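Local coordinates for protein putative enoyl-CoA hydratase/isomerase (Bordetella parapertussis, PDB 3ISA) that probably acts on acyl-CoA thioesters as an enoyl-CoA hydratase or isomerase of the crotonase family, its exact substrate not being established, at residues Leu102-Gly107 against Ala184-Leu189. Sequence-based numbering, arbitrary orientation.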
ATOM      1  N   LEU D 102     -11.072  26.354   8.196  1.00 20.12           N
ATOM      2  CA  LEU D 102     -10.398  27.260   9.110  1.00 17.81           C
ATOM      3  C   LEU D 102     -10.977  27.095  10.512  1.00 19.04           C
ATOM      4  O   LEU D 102     -12.196  27.163  10.713  1.00 18.74           O
ATOM      5  CB  LEU D 102     -10.550  28.721   8.627  1.00 13.59           C
ATOM      6  CG  LEU D 102     -10.196  29.888   9.579  1.00 19.71           C
ATOM      7  CD1 LEU D 102      -8.727  29.876   9.906  1.00 22.56           C
ATOM      8  CD2 LEU D 102     -10.555  31.235   8.969  1.00 22.64           C
ATOM      9  N   ALA D 103     -10.109  26.911  11.494  1.00 17.15           N
ATOM     10  CA  ALA D 103     -10.567  26.813  12.869  1.00 15.28           C
ATOM     11  C   ALA D 103      -9.929  27.923  13.696  1.00 19.44           C
ATOM     12  O   ALA D 103      -8.774  28.276  13.480  1.00 22.39           O
ATOM     13  CB  ALA D 103     -10.248  25.464  13.447  1.00 18.05           C
ATOM     14  N   LEU D 104     -10.695  28.447  14.643  1.00 17.05           N
ATOM     15  CA  LEU D 104     -10.271  29.565  15.463  1.00 19.71           C
ATOM     16  C   LEU D 104     -10.561  29.213  16.912  1.00 22.17           C
ATOM     17  O   LEU D 104     -11.727  29.158  17.323  1.00 21.76           O
ATOM     18  CB  LEU D 104     -11.029  30.833  15.052  1.00 23.38           C
ATOM     19  CG  LEU D 104     -10.845  31.341  13.616  1.00 18.44           C
ATOM     20  CD1 LEU D 104     -11.976  32.310  13.254  1.00 25.84           C
ATOM     21  CD2 LEU D 104      -9.479  31.973  13.399  1.00 22.81           C
ATOM     22  N   ALA D 105      -9.500  28.910  17.664  1.00 22.14           N
ATOM     23  CA  ALA D 105      -9.641  28.398  19.029  1.00 23.06           C
ATOM     24  C   ALA D 105      -9.270  29.453  20.055  1.00 25.58           C
ATOM     25  O   ALA D 105      -8.407  30.296  19.804  1.00 22.97           O
ATOM     26  CB  ALA D 105      -8.772  27.183  19.249  1.00 27.32           C
ATOM     27  N   HIS D 106      -9.929  29.377  21.204  1.00 25.40           N
ATOM     28  CA  HIS D 106      -9.609  30.206  22.346  1.00 26.71           C
ATOM     29  C   HIS D 106      -9.925  29.390  23.582  1.00 27.47           C
ATOM     30  O   HIS D 106     -10.550  28.333  23.470  1.00 25.04           O
ATOM     31  CB  HIS D 106     -10.350  31.562  22.299  1.00 27.92           C
ATOM     32  CG  HIS D 106     -11.845  31.469  22.422  1.00 24.15           C
ATOM     33  ND1 HIS D 106     -12.643  30.892  21.460  1.00 28.76           N
ATOM     34  CD2 HIS D 106     -12.685  31.927  23.381  1.00 23.32           C
ATOM     35  CE1 HIS D 106     -13.908  30.970  21.835  1.00 25.41           C
ATOM     36  NE2 HIS D 106     -13.961  31.590  22.998  1.00 26.48           N
ATOM     37  N   GLY D 107      -9.445  29.832  24.746  1.00 23.45           N
ATOM     38  CA  GLY D 107      -9.748  29.154  25.999  1.00 24.71           C
ATOM     39  C   GLY D 107      -9.154  27.752  26.088  1.00 24.67           C
ATOM     40  O   GLY D 107      -8.236  27.397  25.323  1.00 24.35           O
ATOM     41  N   ALA D 184      -9.907  39.889  17.855  1.00 33.96           N
ATOM     42  CA  ALA D 184     -10.088  41.085  17.023  1.00 35.85           C
ATOM     43  C   ALA D 184      -9.517  40.950  15.598  1.00 35.17           C
ATOM     44  O   ALA D 184      -9.999  41.612  14.673  1.00 34.90           O
ATOM     45  CB  ALA D 184      -9.509  42.324  17.728  1.00 41.30           C
ATOM     46  N   GLN D 185      -8.506  40.092  15.432  1.00 34.53           N
ATOM     47  CA  GLN D 185      -7.890  39.805  14.127  1.00 32.27           C
ATOM     48  C   GLN D 185      -8.590  38.689  13.343  1.00 27.90           C
ATOM     49  O   GLN D 185      -8.283  38.454  12.174  1.00 30.11           O
ATOM     50  CB  GLN D 185      -6.412  39.439  14.308  1.00 34.76           C
ATOM     51  CG  GLN D 185      -5.445  40.639  14.344  1.00 47.48           C
ATOM     52  CD  GLN D 185      -5.691  41.585  15.519  1.00 54.69           C
ATOM     53  OE1 GLN D 185      -5.328  41.292  16.661  1.00 56.20           O
ATOM     54  NE2 GLN D 185      -6.314  42.728  15.234  1.00 56.83           N
ATOM     55  N   TRP D 186      -9.521  38.001  13.992  1.00 28.11           N
ATOM     56  CA  TRP D 186     -10.215  36.863  13.366  1.00 26.61           C
ATOM     57  C   TRP D 186     -11.036  37.216  12.100  1.00 29.52           C
ATOM     58  O   TRP D 186     -10.911  36.495  11.096  1.00 28.97           O
ATOM     59  CB  TRP D 186     -11.018  36.068  14.403  1.00 23.60           C
ATOM     60  CG  TRP D 186     -10.166  35.289  15.396  1.00 27.36           C
ATOM     61  CD1 TRP D 186      -8.802  35.296  15.501  1.00 24.67           C
ATOM     62  CD2 TRP D 186     -10.638  34.397  16.418  1.00 24.95           C
ATOM     63  NE1 TRP D 186      -8.397  34.455  16.513  1.00 28.36           N
ATOM     64  CE2 TRP D 186      -9.506  33.898  17.096  1.00 21.72           C
ATOM     65  CE3 TRP D 186     -11.919  33.980  16.838  1.00 19.04           C
ATOM     66  CZ2 TRP D 186      -9.605  32.998  18.162  1.00 22.21           C
ATOM     67  CZ3 TRP D 186     -12.017  33.084  17.897  1.00 24.30           C
ATOM     68  CH2 TRP D 186     -10.864  32.601  18.546  1.00 28.34           C
ATOM     69  N   PRO D 187     -11.849  38.317  12.114  1.00 31.49           N
ATOM     70  CA  PRO D 187     -12.515  38.679  10.848  1.00 31.64           C
ATOM     71  C   PRO D 187     -11.590  38.830   9.630  1.00 28.14           C
ATOM     72  O   PRO D 187     -11.934  38.339   8.552  1.00 26.90           O
ATOM     73  CB  PRO D 187     -13.221  40.007  11.186  1.00 32.79           C
ATOM     74  CG  PRO D 187     -13.532  39.870  12.638  1.00 30.85           C
ATOM     75  CD  PRO D 187     -12.271  39.238  13.197  1.00 32.92           C
ATOM     76  N   ALA D 188     -10.430  39.470   9.803  1.00 25.99           N
ATOM     77  CA  ALA D 188      -9.451  39.610   8.721  1.00 29.20           C
ATOM     78  C   ALA D 188      -8.875  38.260   8.253  1.00 27.10           C
ATOM     79  O   ALA D 188      -8.649  38.053   7.044  1.00 27.02           O
ATOM     80  CB  ALA D 188      -8.330  40.566   9.122  1.00 29.22           C
ATOM     81  N   LEU D 189      -8.654  37.349   9.200  1.00 28.23           N
ATOM     82  CA  LEU D 189      -8.184  35.993   8.874  1.00 28.73           C
ATOM     83  C   LEU D 189      -9.225  35.229   8.059  1.00 25.75           C
ATOM     84  O   LEU D 189      -8.882  34.489   7.132  1.00 24.57           O
ATOM     85  CB  LEU D 189      -7.819  35.218  10.144  1.00 29.02           C
ATOM     86  CG  LEU D 189      -6.578  35.668  10.921  1.00 36.16           C
ATOM     87  CD1 LEU D 189      -6.458  34.842  12.206  1.00 31.82           C
ATOM     88  CD2 LEU D 189      -5.313  35.566  10.080  1.00 33.21           C
TER
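Leu104 and Trp186 carry most of this contact, in which the end of strand 100-105 meets the first turn of helix 186-197. Both side chains have CG anti to the carbonyl carbon, and they reach toward each other tip to tip. The evidence for a CH-pi contact is direct: Leu104 CB lies 3.6 Å from the centroid of the Trp186 six-membered ring, only 7° off the ring normal. On the same face, Leu104 CD2 comes 3.9 Å from Trp186 CG, so the leucine spreads over both rings of the indole. At the rim near the ring plane, Trp186 CZ2 approaches Ala105 O at 3.4 Å, and Trp186 CH2 lies 3.8 Å from His106 ND1. The histidine ring is inclined at 68° to the six-membered ring, an oblique pairing with the centroids 5.8 Å apart. His106 NE2 and Trp186 NE1 are hydrogen-bonded outside the two segments, to Gly60 O and Ala181 O respectively, which would help fix how each ring is turned.

One helical turn on, packing loosens. Leu189, partly exposed, brings CD1 no closer than 4.3 Å to Leu104 CD2, and Leu102 CD2 stands 4.1 Å from Leu189 O. On the outer side of this turn, Gln185, Pro187 and Ala188 are exposed and make no contact with the strand. Tyr124 of the adjacent strand 122-125 touches Leu102, Leu104 and Leu189, and Ile190 extends the apolar layer against both strand leucines. A helix packed through apolar side chains on one face of a mainly parallel sheet, with helix 112-119 meeting Ala103 and Ala105 of the same strand, fits the alpha/beta core of the crotonase fold.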